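Local coordinates for hydrogenase 3 maturation protease (Escherichia coli, PDB 2E85), which removes a 32-residue peptide from the C-terminus of the precursor of HycE, the large subunit of hydrogenase 3, during maturation of that enzyme, at residues B[13-25]-B[118-131]. The protein carries 1 engineered substitution. Residues are numbered along the deposited sequence; the frame is centred on the assembly and turned at random.
Sequences NSMMGDDGAGPLL and PDIVGFYYPMTQPI. With CA (calcium ion), chain F.
With CG of Asp-18 set beside its own backbone N and anti to the carbonyl carbon (chi1 -73°), the carboxylate enters the curve of residues 118-131; Thr-128, whose OG1 sits between its backbone N and carbonyl carbon (chi1 67°), turns that hydroxyl to meet it. Four bonds grip the two oxygens. The syn lone pair of Asp-18 OD1 takes the N-H of Thr-128, at 2.6 Å and nearly straight. Asp-18 OD2 accepts three donors: Thr-128 OG1 on the syn side and Asp-119 N, at 2.9 Å, on the anti side, both tilted somewhat out of the carboxylate plane, and Ile-120 N from above that plane. Ile-131 closes over the group, its CD1 3.4 Å from Asp-18 OD2. The donors found for this buried acid are three backbone N-H groups and the hydroxyl of Thr-128. An alanine at this position would remove both oxygens and is likely to leave the N-H groups of Asp-119, Ile-120 and Thr-128 without acceptors, letting the loop shift.

In this peptidase A31 protease the contact ties the turn leading into helix 21-31 to the loop between strand 111-116 and helix 129-141. The next residue, Asp-19, binds calcium through OD1 at 2.3 Å, together with Asp-65 and Ala-66; by similarity, Asp-19 and Asp-65 are nickel ligands.

Backbone bonds extend the join: Asp-18 N donates to Ile-120 O, and Tyr-124 N to Met-15 O. Between them Gly-17, at positive phi, brings its CA to 3.2 Å from Tyr-125 O; a side chain there would clash with Ile-120 CD1. At the exposed end of the contact, Met-15 SD makes an oblique Met-aromatic contact with the Tyr-124 ring, 4.6 Å from its centroid. Beside the helix, Leu-24 CD2 meets Met-127 SD at 3.5 Å, while Ala-21 CB packs on Ile-131 CG2.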
ATOM      1  N   ASN B  13      16.211  -7.340   2.528  1.00 11.57           N
ATOM      2  CA  ASN B  13      16.192  -8.788   2.736  1.00 12.52           C
ATOM      3  C   ASN B  13      17.641  -9.244   2.819  1.00 13.45           C
ATOM      4  O   ASN B  13      18.366  -9.110   1.838  1.00 13.64           O
ATOM      5  CB  ASN B  13      15.446  -9.442   1.576  1.00 12.68           C
ATOM      6  CG  ASN B  13      15.236 -10.950   1.752  1.00 14.54           C
ATOM      7  OD1 ASN B  13      15.886 -11.602   2.574  1.00 14.77           O
ATOM      8  ND2 ASN B  13      14.297 -11.493   0.988  1.00 17.22           N
ATOM      9  N   SER B  14      18.066  -9.750   3.986  1.00 13.72           N
ATOM     10  CA  SER B  14      19.466 -10.131   4.195  1.00 15.01           C
ATOM     11  C   SER B  14      19.817 -11.349   3.356  1.00 14.96           C
ATOM     12  O   SER B  14      21.003 -11.654   3.174  1.00 15.79           O
ATOM     13  CB  SER B  14      19.797 -10.487   5.646  1.00 15.98           C
ATOM     14  OG  SER B  14      19.590  -9.421   6.559  1.00 19.60           O
ATOM     15  N   MET B  15      18.797 -12.065   2.887  1.00 15.05           N
ATOM     16  CA  MET B  15      19.013 -13.224   2.016  1.00 15.34           C
ATOM     17  C   MET B  15      19.083 -12.834   0.540  1.00 13.91           C
ATOM     18  O   MET B  15      19.021 -13.702  -0.337  1.00 15.42           O
ATOM     19  CB  MET B  15      17.953 -14.306   2.274  1.00 16.18           C
ATOM     20  CG  MET B  15      18.020 -14.938   3.685  1.00 20.34           C
ATOM     21  SD  MET B  15      19.621 -15.713   4.062  1.00 22.91           S
ATOM     22  CE  MET B  15      20.322 -14.559   5.242  1.00 26.97           C
ATOM     23  N   MET B  16      19.215 -11.531   0.255  1.00 11.90           N
ATOM     24  CA  MET B  16      19.261 -11.067  -1.136  1.00 11.53           C
ATOM     25  C   MET B  16      20.470 -10.165  -1.429  1.00 10.02           C
ATOM     26  O   MET B  16      20.356  -9.152  -2.138  1.00 10.54           O
ATOM     27  CB  MET B  16      17.929 -10.433  -1.541  1.00 11.13           C
ATOM     28  CG  MET B  16      16.758 -11.433  -1.672  1.00 13.01           C
ATOM     29  SD  MET B  16      16.889 -12.619  -3.079  1.00  7.94           S
ATOM     30  CE  MET B  16      16.492 -11.584  -4.417  1.00 15.54           C
ATOM     31  N   GLY B  17      21.624 -10.553  -0.881  1.00  9.87           N
ATOM     32  CA  GLY B  17      22.892  -9.857  -1.169  1.00  9.17           C
ATOM     33  C   GLY B  17      22.862  -8.401  -0.725  1.00  9.08           C
ATOM     34  O   GLY B  17      22.589  -8.106   0.451  1.00  7.62           O
ATOM     35  N   ASP B  18      23.179  -7.492  -1.645  1.00  8.70           N
ATOM     36  CA  ASP B  18      23.208  -6.074  -1.302  1.00  8.84           C
ATOM     37  C   ASP B  18      21.839  -5.519  -0.896  1.00  9.36           C
ATOM     38  O   ASP B  18      21.791  -4.460  -0.265  1.00  8.67           O
ATOM     39  CB  ASP B  18      23.816  -5.229  -2.433  1.00  9.07           C
ATOM     40  CG  ASP B  18      25.328  -5.394  -2.555  1.00  9.16           C
ATOM     41  OD1 ASP B  18      25.974  -5.757  -1.544  1.00 11.23           O
ATOM     42  OD2 ASP B  18      25.854  -5.148  -3.687  1.00  8.23           O
ATOM     43  N   ASP B  19      20.752  -6.224  -1.230  1.00  8.05           N
ATOM     44  CA  ASP B  19      19.429  -5.840  -0.688  1.00  9.10           C
ATOM     45  C   ASP B  19      19.364  -5.912   0.839  1.00  8.49           C
ATOM     46  O   ASP B  19      18.368  -5.452   1.446  1.00  9.00           O
ATOM     47  CB  ASP B  19      18.297  -6.675  -1.285  1.00  9.69           C
ATOM     48  CG  ASP B  19      16.953  -6.012  -1.065  1.00 11.99           C
ATOM     49  OD1 ASP B  19      16.893  -4.793  -1.331  1.00 16.53           O
ATOM     50  OD2 ASP B  19      16.008  -6.663  -0.575  1.00 16.81           O
ATOM     51  N   GLY B  20      20.396  -6.497   1.456  1.00  7.66           N
ATOM     52  CA  GLY B  20      20.509  -6.577   2.919  1.00  8.82           C
ATOM     53  C   GLY B  20      20.914  -5.286   3.617  1.00  8.76           C
ATOM     54  O   GLY B  20      21.088  -5.274   4.828  1.00  8.71           O
ATOM     55  N   ALA B  21      21.056  -4.199   2.855  1.00  8.56           N
ATOM     56  CA  ALA B  21      21.608  -2.970   3.429  1.00  9.28           C
ATOM     57  C   ALA B  21      20.740  -2.503   4.603  1.00  9.92           C
ATOM     58  O   ALA B  21      21.257  -2.123   5.670  1.00 10.29           O
ATOM     59  CB  ALA B  21      21.707  -1.909   2.386  1.00  8.90           C
ATOM     60  N   GLY B  22      19.429  -2.551   4.413  1.00  9.53           N
ATOM     61  CA  GLY B  22      18.499  -2.090   5.463  1.00 10.06           C
ATOM     62  C   GLY B  22      18.607  -2.938   6.732  1.00  9.18           C
ATOM     63  O   GLY B  22      18.832  -2.418   7.804  1.00  9.32           O
ATOM     64  N   PRO B  23      18.412  -4.272   6.632  1.00  9.03           N
ATOM     65  CA  PRO B  23      18.658  -5.153   7.786  1.00  9.01           C
ATOM     66  C   PRO B  23      20.026  -4.980   8.439  1.00  7.58           C
ATOM     67  O   PRO B  23      20.118  -4.999   9.664  1.00  7.03           O
ATOM     68  CB  PRO B  23      18.485  -6.558   7.195  1.00  8.93           C
ATOM     69  CG  PRO B  23      17.523  -6.336   6.038  1.00  9.00           C
ATOM     70  CD  PRO B  23      17.780  -4.984   5.498  1.00 10.61           C
ATOM     71  N   LEU B  24      21.063  -4.714   7.649  1.00  7.30           N
ATOM     72  CA  LEU B  24      22.390  -4.468   8.238  1.00  7.86           C
ATOM     73  C   LEU B  24      22.383  -3.209   9.120  1.00  6.62           C
ATOM     74  O   LEU B  24      22.917  -3.215  10.240  1.00  7.89           O
ATOM     75  CB  LEU B  24      23.519  -4.402   7.173  1.00  8.36           C
ATOM     76  CG  LEU B  24      24.896  -4.158   7.789  1.00  9.31           C
ATOM     77  CD1 LEU B  24      25.335  -5.327   8.708  1.00 10.06           C
ATOM     78  CD2 LEU B  24      25.951  -3.886   6.710  1.00  9.21           C
ATOM     79  N   LEU B  25      21.788  -2.132   8.623  1.00  6.93           N
ATOM     80  CA  LEU B  25      21.647  -0.929   9.431  1.00  6.60           C
ATOM     81  C   LEU B  25      20.920  -1.192  10.751  1.00  6.99           C
ATOM     82  O   LEU B  25      21.350  -0.689  11.814  1.00  7.53           O
ATOM     83  CB  LEU B  25      20.937   0.192   8.658  1.00  6.83           C
ATOM     84  CG  LEU B  25      20.897   1.544   9.382  1.00  7.97           C
ATOM     85  CD1 LEU B  25      22.335   1.956   9.786  1.00  7.84           C
ATOM     86  CD2 LEU B  25      20.246   2.620   8.547  1.00  7.69           C
ATOM     87  N   PRO B 118      22.601  -0.745  -4.664  1.00  7.74           N
ATOM     88  CA  PRO B 118      23.216  -2.068  -4.613  1.00  7.88           C
ATOM     89  C   PRO B 118      24.021  -2.377  -5.854  1.00  8.96           C
ATOM     90  O   PRO B 118      23.876  -1.721  -6.915  1.00  9.14           O
ATOM     91  CB  PRO B 118      22.018  -3.013  -4.557  1.00  7.51           C
ATOM     92  CG  PRO B 118      20.981  -2.334  -5.346  1.00  8.99           C
ATOM     93  CD  PRO B 118      21.160  -0.833  -4.971  1.00  7.58           C
ATOM     94  N   ASP B 119      24.865  -3.384  -5.715  1.00  8.94           N
ATOM     95  CA  ASP B 119      25.557  -3.947  -6.846  1.00  8.10           C
ATOM     96  C   ASP B 119      24.956  -5.260  -7.228  1.00  9.98           C
ATOM     97  O   ASP B 119      24.457  -5.427  -8.351  1.00 10.81           O
ATOM     98  CB  ASP B 119      27.038  -4.140  -6.572  1.00  8.39           C
ATOM     99  CG  ASP B 119      27.833  -4.373  -7.879  1.00 10.36           C
ATOM    100  OD1 ASP B 119      27.147  -4.332  -8.937  1.00  9.57           O
ATOM    101  OD2 ASP B 119      29.067  -4.623  -7.811  1.00 10.31           O
ATOM    102  N   ILE B 120      25.038  -6.210  -6.313  1.00  8.83           N
ATOM    103  CA  ILE B 120      24.534  -7.558  -6.605  1.00 10.15           C
ATOM    104  C   ILE B 120      23.343  -7.850  -5.705  1.00  9.68           C
ATOM    105  O   ILE B 120      23.380  -7.651  -4.484  1.00  9.61           O
ATOM    106  CB  ILE B 120      25.646  -8.664  -6.492  1.00 10.27           C
ATOM    107  CG1 ILE B 120      26.138  -8.813  -5.033  1.00 11.04           C
ATOM    108  CG2 ILE B 120      26.792  -8.411  -7.557  1.00 10.67           C
ATOM    109  CD1 ILE B 120      25.289  -9.628  -4.125  1.00 14.79           C
ATOM    110  N   VAL B 121      22.286  -8.369  -6.321  1.00 11.56           N
ATOM    111  CA  VAL B 121      21.063  -8.718  -5.593  1.00 11.80           C
ATOM    112  C   VAL B 121      20.617 -10.057  -6.088  1.00 12.00           C
ATOM    113  O   VAL B 121      20.272 -10.212  -7.254  1.00 12.49           O
ATOM    114  CB  VAL B 121      19.936  -7.665  -5.810  1.00 11.97           C
ATOM    115  CG1 VAL B 121      18.609  -8.116  -5.141  1.00 12.28           C
ATOM    116  CG2 VAL B 121      20.368  -6.257  -5.302  1.00 12.57           C
ATOM    117  N   GLY B 122      20.601 -11.031  -5.186  1.00 12.49           N
ATOM    118  CA  GLY B 122      20.274 -12.397  -5.531  1.00 12.67           C
ATOM    119  C   GLY B 122      20.310 -13.266  -4.299  1.00 12.94           C
ATOM    120  O   GLY B 122      20.973 -12.943  -3.306  1.00 11.77           O
ATOM    121  N   PHE B 123      19.598 -14.386  -4.390  1.00 13.86           N
ATOM    122  CA  PHE B 123      19.404 -15.263  -3.258  1.00 15.36           C
ATOM    123  C   PHE B 123      20.708 -15.828  -2.718  1.00 15.52           C
ATOM    124  O   PHE B 123      21.468 -16.497  -3.451  1.00 15.60           O
ATOM    125  CB  PHE B 123      18.430 -16.388  -3.608  1.00 15.59           C
ATOM    126  CG  PHE B 123      18.107 -17.270  -2.449  1.00 17.39           C
ATOM    127  CD1 PHE B 123      17.326 -16.796  -1.396  1.00 19.87           C
ATOM    128  CD2 PHE B 123      18.594 -18.576  -2.397  1.00 19.84           C
ATOM    129  CE1 PHE B 123      17.030 -17.600  -0.308  1.00 21.83           C
ATOM    130  CE2 PHE B 123      18.298 -19.400  -1.316  1.00 20.95           C
ATOM    131  CZ  PHE B 123      17.504 -18.911  -0.268  1.00 21.18           C
ATOM    132  N   TYR B 124      20.958 -15.566  -1.436  1.00 15.99           N
ATOM    133  CA  TYR B 124      22.167 -16.042  -0.747  1.00 17.04           C
ATOM    134  C   TYR B 124      23.493 -15.412  -1.232  1.00 15.93           C
ATOM    135  O   TYR B 124      24.585 -15.903  -0.900  1.00 15.65           O
ATOM    136  CB  TYR B 124      22.265 -17.572  -0.818  1.00 19.94           C
ATOM    137  CG  TYR B 124      21.837 -18.356   0.407  1.00 23.37           C
ATOM    138  CD1 TYR B 124      20.520 -18.349   0.846  1.00 26.89           C
ATOM    139  CD2 TYR B 124      22.756 -19.154   1.092  1.00 27.69           C
ATOM    140  CE1 TYR B 124      20.126 -19.109   1.952  1.00 27.82           C
ATOM    141  CE2 TYR B 124      22.379 -19.909   2.196  1.00 27.74           C
ATOM    142  CZ  TYR B 124      21.065 -19.881   2.619  1.00 26.89           C
ATOM    143  OH  TYR B 124      20.691 -20.640   3.714  1.00 29.15           O
ATOM    144  N   TYR B 125      23.413 -14.311  -1.980  1.00 14.34           N
ATOM    145  CA  TYR B 125      24.620 -13.566  -2.352  1.00 14.16           C
ATOM    146  C   TYR B 125      25.208 -12.877  -1.106  1.00 13.58           C
ATOM    147  O   TYR B 125      24.458 -12.503  -0.173  1.00 14.07           O
ATOM    148  CB  TYR B 125      24.278 -12.474  -3.366  1.00 13.67           C
ATOM    149  CG  TYR B 125      23.941 -12.924  -4.776  1.00 14.20           C
ATOM    150  CD1 TYR B 125      23.808 -14.291  -5.118  1.00 14.81           C
ATOM    151  CD2 TYR B 125      23.760 -11.977  -5.780  1.00 13.37           C
ATOM    152  CE1 TYR B 125      23.475 -14.669  -6.412  1.00 14.55           C
ATOM    153  CE2 TYR B 125      23.423 -12.344  -7.067  1.00 15.52           C
ATOM    154  CZ  TYR B 125      23.306 -13.697  -7.385  1.00 14.79           C
ATOM    155  OH  TYR B 125      22.956 -14.048  -8.678  1.00 16.58           O
ATOM    156  N   PRO B 126      26.537 -12.655  -1.093  1.00 13.19           N
ATOM    157  CA  PRO B 126      27.148 -11.864  -0.038  1.00 12.92           C
ATOM    158  C   PRO B 126      26.834 -10.388  -0.291  1.00 11.82           C
ATOM    159  O   PRO B 126      26.371 -10.043  -1.387  1.00 12.72           O
ATOM    160  CB  PRO B 126      28.641 -12.128  -0.238  1.00 14.10           C
ATOM    161  CG  PRO B 126      28.766 -12.344  -1.733  1.00 13.71           C
ATOM    162  CD  PRO B 126      27.543 -13.137  -2.068  1.00 13.55           C
ATOM    163  N   MET B 127      27.032  -9.547   0.715  1.00 11.52           N
ATOM    164  CA  MET B 127      26.993  -8.090   0.527  1.00 11.30           C
ATOM    165  C   MET B 127      28.356  -7.614   0.016  1.00 11.49           C
ATOM    166  O   MET B 127      29.405  -8.113   0.456  1.00 12.65           O
ATOM    167  CB  MET B 127      26.650  -7.411   1.861  1.00 11.98           C
ATOM    168  CG  MET B 127      26.642  -5.892   1.857  1.00 12.61           C
ATOM    169  SD  MET B 127      26.035  -5.211   3.425  1.00  8.94           S
ATOM    170  CE  MET B 127      24.678  -6.356   3.699  1.00  8.97           C
ATOM    171  N   THR B 128      28.366  -6.641  -0.888  1.00 10.29           N
ATOM    172  CA  THR B 128      29.644  -6.138  -1.388  1.00  9.69           C
ATOM    173  C   THR B 128      30.181  -4.980  -0.543  1.00  9.46           C
ATOM    174  O   THR B 128      29.440  -4.317   0.185  1.00  9.97           O
ATOM    175  CB  THR B 128      29.578  -5.761  -2.878  1.00  9.73           C
ATOM    176  OG1 THR B 128      28.710  -4.635  -3.059  1.00  9.67           O
ATOM    177  CG2 THR B 128      29.097  -6.952  -3.742  1.00  9.91           C
ATOM    178  N   GLN B 129      31.488  -4.773  -0.588  1.00 10.52           N
ATOM    179  CA  GLN B 129      32.120  -3.792   0.294  1.00  9.81           C
ATOM    180  C   GLN B 129      31.546  -2.366   0.197  1.00 10.71           C
ATOM    181  O   GLN B 129      31.382  -1.721   1.242  1.00 10.63           O
ATOM    182  CB  GLN B 129      33.632  -3.781   0.083  1.00 10.58           C
ATOM    183  CG  GLN B 129      34.422  -3.047   1.149  1.00 13.20           C
ATOM    184  CD  GLN B 129      34.258  -3.661   2.515  1.00 15.53           C
ATOM    185  OE1 GLN B 129      34.507  -4.858   2.722  1.00 19.05           O
ATOM    186  NE2 GLN B 129      33.857  -2.843   3.466  1.00 15.32           N
ATOM    187  N   PRO B 130      31.325  -1.840  -1.021  1.00  9.75           N
ATOM    188  CA  PRO B 130      30.759  -0.482  -1.121  1.00 10.84           C
ATOM    189  C   PRO B 130      29.425  -0.310  -0.412  1.00 10.34           C
ATOM    190  O   PRO B 130      29.142   0.774   0.126  1.00 10.39           O
ATOM    191  CB  PRO B 130      30.622  -0.292  -2.626  1.00 11.84           C
ATOM    192  CG  PRO B 130      31.779  -1.020  -3.151  1.00 11.70           C
ATOM    193  CD  PRO B 130      31.689  -2.318  -2.368  1.00 10.81           C
ATOM    194  N   ILE B 131      28.639  -1.382  -0.347  1.00  9.66           N
ATOM    195  CA  ILE B 131      27.354  -1.299   0.332  1.00  9.14           C
ATOM    196  C   ILE B 131      27.564  -1.356   1.853  1.00  8.88           C
ATOM    197  O   ILE B 131      26.913  -0.643   2.596  1.00 11.20           O
ATOM    198  CB  ILE B 131      26.403  -2.412  -0.228  1.00  6.06           C
ATOM    199  CG1 ILE B 131      25.840  -1.943  -1.579  1.00  7.15           C
ATOM    200  CG2 ILE B 131      25.267  -2.708   0.748  1.00  7.36           C
ATOM    201  CD1 ILE B 131      26.830  -1.998  -2.740  1.00 14.79           C
TER
HETATM  202 CA    CA F1004      15.367  -3.020  -1.321  1.00 19.65          CA
HETATM  203  O   HOH W   1      13.519  -1.995  -2.482  1.00 36.07           O
HETATM  204  O   HOH W   2      13.041  -3.502  -0.763  1.00 13.31           O
HETATM  205  O   HOH W   3      15.195  -3.816  -3.418  1.00 26.83           O